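Local coordinates for protein putative NADPH:quinone oxidoreductase (Ralstonia eutropha, PDB 3IUP) that binds NADPH and probably uses it to reduce quinones, as an oxidoreductase with an alcohol dehydrogenase GroES-like domain, at residues Pro28-Asp33 with Val102-Ser107; Leu36-Ala41 with Ser128-Ile133. One frame throughout, in Å; residues are numbered along the deposited sequence. Where two conformers were deposited one is given.

Interaction 1. Residues Pro28-Asp33 with Val102-Ser107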
ATOM      1  N   PRO A  28     -43.420   8.771   0.563  1.00 27.98           N
ATOM      2  CA  PRO A  28     -44.051   7.486   0.267  1.00 28.67           C
ATOM      3  C   PRO A  28     -44.834   6.924   1.442  1.00 29.13           C
ATOM      4  O   PRO A  28     -44.615   7.299   2.600  1.00 29.33           O
ATOM      5  CB  PRO A  28     -42.855   6.574  -0.048  1.00 28.50           C
ATOM      6  CG  PRO A  28     -41.739   7.460  -0.329  1.00 29.30           C
ATOM      7  CD  PRO A  28     -41.955   8.660   0.523  1.00 28.10           C
ATOM      8  N   HIS A  29     -45.780   6.046   1.138  1.00 29.07           N
ATOM      9  CA  HIS A  29     -46.340   5.177   2.155  1.00 29.92           C
ATOM     10  C   HIS A  29     -45.537   3.889   2.051  1.00 28.75           C
ATOM     11  O   HIS A  29     -45.230   3.434   0.942  1.00 28.25           O
ATOM     12  CB  HIS A  29     -47.807   4.920   1.900  1.00 30.62           C
ATOM     13  CG  HIS A  29     -48.679   6.099   2.202  1.00 36.23           C
ATOM     14  ND1 HIS A  29     -48.985   6.491   3.491  1.00 39.45           N
ATOM     15  CD2 HIS A  29     -49.311   6.975   1.380  1.00 39.94           C
ATOM     16  CE1 HIS A  29     -49.781   7.548   3.448  1.00 41.10           C
ATOM     17  NE2 HIS A  29     -49.995   7.859   2.180  1.00 41.07           N
ATOM     18  N   PRO A  30     -45.158   3.307   3.197  1.00 27.60           N
ATOM     19  CA  PRO A  30     -44.270   2.144   3.157  1.00 26.88           C
ATOM     20  C   PRO A  30     -44.936   0.875   2.606  1.00 26.31           C
ATOM     21  O   PRO A  30     -46.086   0.625   2.922  1.00 26.34           O
ATOM     22  CB  PRO A  30     -43.906   1.941   4.625  1.00 27.21           C
ATOM     23  CG  PRO A  30     -44.956   2.609   5.388  1.00 27.78           C
ATOM     24  CD  PRO A  30     -45.429   3.744   4.570  1.00 27.30           C
ATOM     25  N   GLY A  31     -44.233   0.125   1.763  1.00 26.23           N
ATOM     26  CA  GLY A  31     -44.669  -1.230   1.401  1.00 26.31           C
ATOM     27  C   GLY A  31     -44.599  -2.154   2.615  1.00 26.03           C
ATOM     28  O   GLY A  31     -44.121  -1.754   3.691  1.00 25.04           O
ATOM     29  N   PRO A  32     -45.026  -3.418   2.446  1.00 26.91           N
ATOM     30  CA  PRO A  32     -45.024  -4.433   3.506  1.00 26.05           C
ATOM     31  C   PRO A  32     -43.756  -4.553   4.362  1.00 25.61           C
ATOM     32  O   PRO A  32     -43.872  -4.757   5.574  1.00 25.44           O
ATOM     33  CB  PRO A  32     -45.245  -5.718   2.732  1.00 26.67           C
ATOM     34  CG  PRO A  32     -46.098  -5.299   1.582  1.00 26.94           C
ATOM     35  CD  PRO A  32     -45.716  -3.906   1.230  1.00 26.83           C
ATOM     36  N   ASP A  33     -42.568  -4.457   3.756  1.00 24.23           N
ATOM     37  CA  ASP A  33     -41.332  -4.624   4.489  1.00 23.80           C
ATOM     38  C   ASP A  33     -40.675  -3.301   4.836  1.00 21.74           C
ATOM     39  O   ASP A  33     -39.539  -3.288   5.267  1.00 21.67           O
ATOM     40  CB  ASP A  33     -40.355  -5.503   3.691  1.00 24.81           C
ATOM     41  CG  ASP A  33     -40.969  -6.836   3.328  1.00 29.49           C
ATOM     42  OD1 ASP A  33     -41.610  -7.444   4.234  1.00 30.47           O
ATOM     43  OD2 ASP A  33     -40.882  -7.221   2.133  1.00 32.66           O
ATOM     44  N   VAL A 102     -40.323   6.080  14.021  1.00 18.07           N
ATOM     45  CA  VAL A 102     -41.129   5.380  13.033  1.00 17.55           C
ATOM     46  C   VAL A 102     -42.570   5.802  13.215  1.00 18.01           C
ATOM     47  O   VAL A 102     -43.160   5.571  14.279  1.00 18.90           O
ATOM     48  CB  VAL A 102     -41.029   3.856  13.151  1.00 17.12           C
ATOM     49  CG1 VAL A 102     -42.019   3.192  12.169  1.00 17.31           C
ATOM     50  CG2 VAL A 102     -39.589   3.344  12.874  1.00 17.39           C
ATOM     51  N   VAL A 103     -43.102   6.456  12.194  1.00 17.74           N
ATOM     52  CA  VAL A 103     -44.446   7.027  12.208  1.00 18.07           C
ATOM     53  C   VAL A 103     -45.422   6.279  11.309  1.00 18.86           C
ATOM     54  O   VAL A 103     -46.632   6.472  11.438  1.00 19.76           O
ATOM     55  CB  VAL A 103     -44.440   8.521  11.750  1.00 17.80           C
ATOM     56  CG1 VAL A 103     -43.654   9.381  12.742  1.00 19.50           C
ATOM     57  CG2 VAL A 103     -43.882   8.648  10.338  1.00 18.34           C
ATOM     58  N   GLU A 104     -44.933   5.467  10.375  1.00 19.03           N
ATOM     59  CA  GLU A 104     -45.801   4.552   9.617  1.00 19.91           C
ATOM     60  C   GLU A 104     -45.043   3.252   9.424  1.00 19.38           C
ATOM     61  O   GLU A 104     -43.829   3.248   9.248  1.00 17.89           O
ATOM     62  CB  GLU A 104     -46.163   5.095   8.238  1.00 21.14           C
ATOM     63  CG  GLU A 104     -47.078   6.311   8.227  1.00 25.18           C
ATOM     64  CD  GLU A 104     -47.444   6.789   6.811  1.00 31.28           C
ATOM     65  OE1 GLU A 104     -47.571   5.968   5.872  1.00 34.27           O
ATOM     66  OE2 GLU A 104     -47.635   8.010   6.657  1.00 35.02           O
ATOM     67  N   ALA A 105     -45.772   2.154   9.389  1.00 19.02           N
ATOM     68  CA  ALA A 105     -45.174   0.835   9.199  1.00 18.95           C
ATOM     69  C   ALA A 105     -45.988   0.025   8.183  1.00 19.35           C
ATOM     70  O   ALA A 105     -47.227   0.044   8.186  1.00 19.44           O
ATOM     71  CB  ALA A 105     -45.078   0.091  10.532  1.00 18.57           C
ATOM     72  N   GLY A 106     -45.278  -0.677   7.304  1.00 20.21           N
ATOM     73  CA  GLY A 106     -45.909  -1.577   6.367  1.00 20.59           C
ATOM     74  C   GLY A 106     -46.500  -2.745   7.143  1.00 20.69           C
ATOM     75  O   GLY A 106     -46.267  -2.897   8.353  1.00 20.09           O
ATOM     76  N   SER A 107     -47.237  -3.587   6.435  1.00 20.94           N
ATOM     77  CA  SER A 107     -48.027  -4.646   7.070  1.00 21.19           C
ATOM     78  C   SER A 107     -47.246  -5.831   7.661  1.00 21.44           C
ATOM     79  O   SER A 107     -47.791  -6.575   8.493  1.00 21.28           O
ATOM     80  CB  SER A 107     -49.010  -5.213   6.037  1.00 21.45           C
ATOM     81  OG  SER A 107     -48.278  -5.761   4.951  1.00 23.16           O
TER
HETATM   82  O   HOH W   1     -46.641   8.683   4.006  1.00 37.70           O
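His29 and Glu104 make the polar link between the loop 28-33 and the end of strand 98-105. His29 ND1 donates to Glu104 OE1 over 2.8 Å, with an N-H...O angle of 153°. The oxygen is met on its syn side. It sits at the edge of the imidazole, tilted somewhat out of the ring plane, and ring and carboxylate planes are 33° apart. The Glu104 chain runs extended beyond CG (chi2 -178°), which carries the carboxylate out to the histidine. The other carboxylate oxygen is used too: water 1 donates to Glu104 OE2 (2.9 Å) and to Pro28 O (2.8 Å). This water also lies above one face of the His29 ring, offset toward the rim.

Van der Waals packing of the prolines comes next. The Pro30 ring crosses the Glu104 side chain at about a right angle, with Pro30 CD 3.4 Å from Glu104 OE1. Its CG rests on the peptide joining Ala105 to Gly106. Farther along, Pro32 CB lies 3.8 Å from Ser107 OG.

The backbones come close at Gly106. Its CA lies against Gly31 O in a CA-H...O contact of 3.2 Å. Pro32 O is held from outside the segments by Ser108 OG.

Val103 and Glu104 both face Leu36, a classic beta bulge at the end of the strand. The contact joins the loop before strand 34-43 to the end of strand 98-105. With ND1 acting as donor and the carboxylate accepting, Glu104 would probably stabilise a positive charge on His29 if the ring were protonated.

Interaction 2. Residues Leu36-Ala41 with Ser128-Ile133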
ATOM      1  N   LEU A  36     -41.727   4.201   7.639  1.00 18.01           N
ATOM      2  CA  LEU A  36     -41.496   5.593   7.370  1.00 16.99           C
ATOM      3  C   LEU A  36     -40.972   6.201   8.635  1.00 17.23           C
ATOM      4  O   LEU A  36     -41.640   6.129   9.673  1.00 16.81           O
ATOM      5  CB  LEU A  36     -42.790   6.298   6.960  1.00 17.13           C
ATOM      6  CG  LEU A  36     -42.605   7.738   6.458  1.00 18.43           C
ATOM      7  CD1 LEU A  36     -41.867   7.725   5.118  1.00 17.81           C
ATOM      8  CD2 LEU A  36     -43.983   8.424   6.373  1.00 20.46           C
ATOM      9  N   ILE A  37     -39.778   6.809   8.549  1.00 17.44           N
ATOM     10  CA  ILE A  37     -39.133   7.430   9.695  1.00 16.65           C
ATOM     11  C   ILE A  37     -39.176   8.938   9.590  1.00 16.43           C
ATOM     12  O   ILE A  37     -38.824   9.512   8.541  1.00 17.38           O
ATOM     13  CB  ILE A  37     -37.678   7.002   9.840  1.00 17.09           C
ATOM     14  CG1 ILE A  37     -37.556   5.475   9.950  1.00 18.13           C
ATOM     15  CG2 ILE A  37     -37.035   7.720  11.020  1.00 18.60           C
ATOM     16  CD1 ILE A  37     -36.133   5.034   9.609  1.00 17.43           C
ATOM     17  N   ARG A  38     -39.611   9.599  10.661  1.00 16.69           N
ATOM     18  CA  ARG A  38     -39.469  11.053  10.766  1.00 16.83           C
ATOM     19  C   ARG A  38     -38.065  11.301  11.331  1.00 16.93           C
ATOM     20  O   ARG A  38     -37.821  11.029  12.497  1.00 15.64           O
ATOM     21  CB  ARG A  38     -40.523  11.653  11.718  1.00 16.90           C
ATOM     22  CG  ARG A  38     -40.480  13.201  11.772  1.00 17.48           C
ATOM     23  CD  ARG A  38     -41.508  13.816  12.688  1.00 21.79           C
ATOM     24  NE  ARG A  38     -41.226  13.427  14.052  1.00 24.92           N
ATOM     25  CZ  ARG A  38     -42.036  12.717  14.839  1.00 25.92           C
ATOM     26  NH1 ARG A  38     -43.254  12.368  14.432  1.00 29.24           N
ATOM     27  NH2 ARG A  38     -41.652  12.416  16.063  1.00 27.06           N
ATOM     28  N   ILE A  39     -37.156  11.829  10.507  1.00 15.90           N
ATOM     29  CA  ILE A  39     -35.749  11.931  10.910  0.60 17.20           C
ATOM     30  C   ILE A  39     -35.560  13.189  11.774  1.00 16.62           C
ATOM     31  O   ILE A  39     -35.961  14.278  11.390  1.00 17.00           O
ATOM     32  CB  ILE A  39     -34.809  11.932   9.697  0.60 16.53           C
ATOM     33  CG1 ILE A  39     -34.993  10.641   8.886  0.60 18.08           C
ATOM     34  CG2 ILE A  39     -33.345  12.069  10.171  0.60 17.70           C
ATOM     35  CD1 ILE A  39     -34.356  10.668   7.505  0.60 17.55           C
ATOM     36  N   GLU A  40     -34.987  12.994  12.960  1.00 16.79           N
ATOM     37  CA  GLU A  40     -34.810  14.087  13.929  1.00 17.03           C
ATOM     38  C   GLU A  40     -33.343  14.402  14.223  1.00 17.86           C
ATOM     39  O   GLU A  40     -33.048  15.394  14.918  1.00 16.68           O
ATOM     40  CB  GLU A  40     -35.583  13.782  15.219  1.00 18.06           C
ATOM     41  CG  GLU A  40     -37.072  13.706  14.922  1.00 19.59           C
ATOM     42  CD  GLU A  40     -37.946  13.522  16.121  1.00 25.60           C
ATOM     43  OE1 GLU A  40     -37.432  13.243  17.197  1.00 26.84           O
ATOM     44  OE2 GLU A  40     -39.180  13.743  15.972  1.00 28.60           O
ATOM     45  N   ALA A  41     -32.421  13.580  13.711  1.00 17.67           N
ATOM     46  CA  ALA A  41     -30.995  13.758  14.014  1.00 17.16           C
ATOM     47  C   ALA A  41     -30.165  13.065  12.945  1.00 17.55           C
ATOM     48  O   ALA A  41     -30.292  11.858  12.745  1.00 17.31           O
ATOM     49  CB  ALA A  41     -30.619  13.232  15.387  1.00 17.46           C
ATOM     50  N   SER A 128     -33.324  14.712   5.287  1.00 15.79           N
ATOM     51  CA  SER A 128     -34.707  14.584   4.745  1.00 16.61           C
ATOM     52  C   SER A 128     -35.637  14.603   5.911  1.00 16.14           C
ATOM     53  O   SER A 128     -35.339  14.032   6.963  1.00 16.01           O
ATOM     54  CB  SER A 128     -34.935  13.246   4.011  1.00 17.99           C
ATOM     55  OG  SER A 128     -33.989  13.062   2.964  1.00 22.26           O
ATOM     56  N   GLN A 129     -36.798  15.221   5.755  1.00 15.83           N
ATOM     57  CA  GLN A 129     -37.745  15.168   6.857  1.00 15.61           C
ATOM     58  C   GLN A 129     -38.245  13.750   7.146  1.00 16.23           C
ATOM     59  O   GLN A 129     -38.405  13.374   8.326  1.00 15.56           O
ATOM     60  CB  GLN A 129     -38.932  16.070   6.573  1.00 16.31           C
ATOM     61  CG  GLN A 129     -38.620  17.541   6.628  1.00 17.69           C
ATOM     62  CD  GLN A 129     -39.865  18.402   6.471  1.00 16.57           C
ATOM     63  OE1 GLN A 129     -40.073  19.014   5.442  1.00 19.06           O
ATOM     64  NE2 GLN A 129     -40.702  18.447   7.525  1.00 20.44           N
ATOM     65  N   TYR A 130     -38.495  12.990   6.078  1.00 16.18           N
ATOM     66  CA  TYR A 130     -39.053  11.602   6.202  1.00 16.89           C
ATOM     67  C   TYR A 130     -38.308  10.707   5.293  1.00 17.85           C
ATOM     68  O   TYR A 130     -37.987  11.123   4.171  1.00 17.74           O
ATOM     69  CB  TYR A 130     -40.540  11.571   5.789  1.00 16.93           C
ATOM     70  CG  TYR A 130     -41.378  12.307   6.767  1.00 18.01           C
ATOM     71  CD1 TYR A 130     -41.841  11.671   7.912  1.00 18.30           C
ATOM     72  CD2 TYR A 130     -41.670  13.656   6.580  1.00 19.86           C
ATOM     73  CE1 TYR A 130     -42.586  12.370   8.848  1.00 20.79           C
ATOM     74  CE2 TYR A 130     -42.390  14.372   7.513  1.00 22.35           C
ATOM     75  CZ  TYR A 130     -42.845  13.726   8.639  1.00 22.48           C
ATOM     76  OH  TYR A 130     -43.569  14.405   9.590  1.00 25.88           O
ATOM     77  N   ARG A 131     -38.031   9.476   5.761  1.00 16.91           N
ATOM     78  CA  ARG A 131     -37.409   8.454   4.902  1.00 17.74           C
ATOM     79  C   ARG A 131     -38.167   7.155   5.030  1.00 18.65           C
ATOM     80  O   ARG A 131     -38.483   6.738   6.151  1.00 17.47           O
ATOM     81  CB  ARG A 131     -35.912   8.274   5.227  1.00 18.73           C
ATOM     82  CG  ARG A 131     -35.055   9.324   4.533  1.00 22.22           C
ATOM     83  CD  ARG A 131     -34.811   8.987   3.065  1.00 22.53           C
ATOM     84  NE  ARG A 131     -33.767   7.973   2.953  1.00 23.76           N
ATOM     85  CZ  ARG A 131     -33.912   6.750   2.445  1.00 26.64           C
ATOM     86  NH1 ARG A 131     -35.080   6.346   1.930  1.00 25.26           N
ATOM     87  NH2 ARG A 131     -32.867   5.931   2.417  1.00 25.67           N
ATOM     88  N   CYS A 132     -38.460   6.564   3.880  1.00 17.94           N
ATOM     89  CA  CYS A 132     -39.119   5.279   3.756  1.00 20.07           C
ATOM     90  C   CYS A 132     -38.057   4.253   3.467  1.00 20.72           C
ATOM     91  O   CYS A 132     -37.391   4.303   2.416  1.00 22.86           O
ATOM     92  CB  CYS A 132     -40.118   5.294   2.631  1.00 19.40           C
ATOM     93  SG  CYS A 132     -41.035   3.752   2.520  1.00 25.59           S
ATOM     94  N   ILE A 133     -37.798   3.405   4.442  1.00 22.02           N
ATOM     95  CA  ILE A 133     -36.708   2.463   4.303  1.00 23.67           C
ATOM     96  C   ILE A 133     -37.095   1.094   4.785  1.00 22.81           C
ATOM     97  O   ILE A 133     -38.007   0.971   5.562  1.00 22.38           O
ATOM     98  CB  ILE A 133     -35.445   2.934   4.999  1.00 25.17           C
ATOM     99  CG1 ILE A 133     -35.490   2.723   6.481  1.00 26.36           C
ATOM    100  CG2 ILE A 133     -35.150   4.419   4.709  1.00 29.44           C
ATOM    101  CD1 ILE A 133     -34.078   2.530   6.986  1.00 30.23           C
TER
HETATM  102  O   HOH W   2     -44.734  13.090  11.920  1.00 31.39           O
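Tyr130 and Arg38 lie side by side on one face of the sheet and point the same way. The aliphatic part of Arg38 runs along the phenol, with Arg38 CB 3.6 Å from Tyr130 CE1. Arg38 starts with CG anti to the backbone N (chi1 -175°) and bends only at chi3. The guanidinium stands nearly perpendicular to the ring, at 87°. Water 2 joins the two ends: it accepts from Arg38 NH1 and is hydrogen-bonded to Tyr130 OH, lying in the plane of both groups at their edges. The other side of the guanidinium forms a salt bridge within the strand. Arg38 NE and NH2 both grip Glu40 OE2, each at 2.8 Å, from the same face of the carboxylate. This fixes the rotation of the arginine head.

Leu36 shares that face. It crosses Tyr130 obliquely and sets CD1 3.9 Å from Cys132 CB.

The strands are antiparallel neighbours in the beta-sheet of the GroES-like domain, where strand 34-43 also pairs with strand 98-105. Ile37 and Arg131 form the hydrogen-bonded pair. Ile37 N donates to Arg131 O at 2.7 Å and a nearly straight 175°, and Arg131 N donates back to Ile37 O. Ile39 N reaches Gln129 O at 3.0 Å, from above the carbonyl plane.

On the opposite face, Ile37 CD1 meets Ile133 CG1 at 3.9 Å, their side chains crossing obliquely. Ile39 lies alongside Arg131, pointing the same way. Arg131 bends at chi2 and chi3, and its end leads away from strand 34-43. One face of its guanidinium receives Ile133 CG2, and NH2 bonds to Gly124 O.

Strand 34-43 pairs with both strand 98-105 and strand 130-134. The second pairing is interaction 2; strand 98-105 carries one half of interaction 1. The bulge residues Val103 and Glu104 probably hydrogen-bond to Leu36 through Val103 N to Leu36 O and Glu104 O to Leu36 N. Pro30 also packs on Cys132, so loop 28-33 reaches both strands. Interaction 2 is buried and rests on regular backbone bonds and apolar side chains, with the Arg38 and Arg131 heads leading away from the strand opposite. Interaction 1 is at the surface. The loop does not pair as a strand with 102-107; a histidine-carboxylate bond, a water and proline packing link the two.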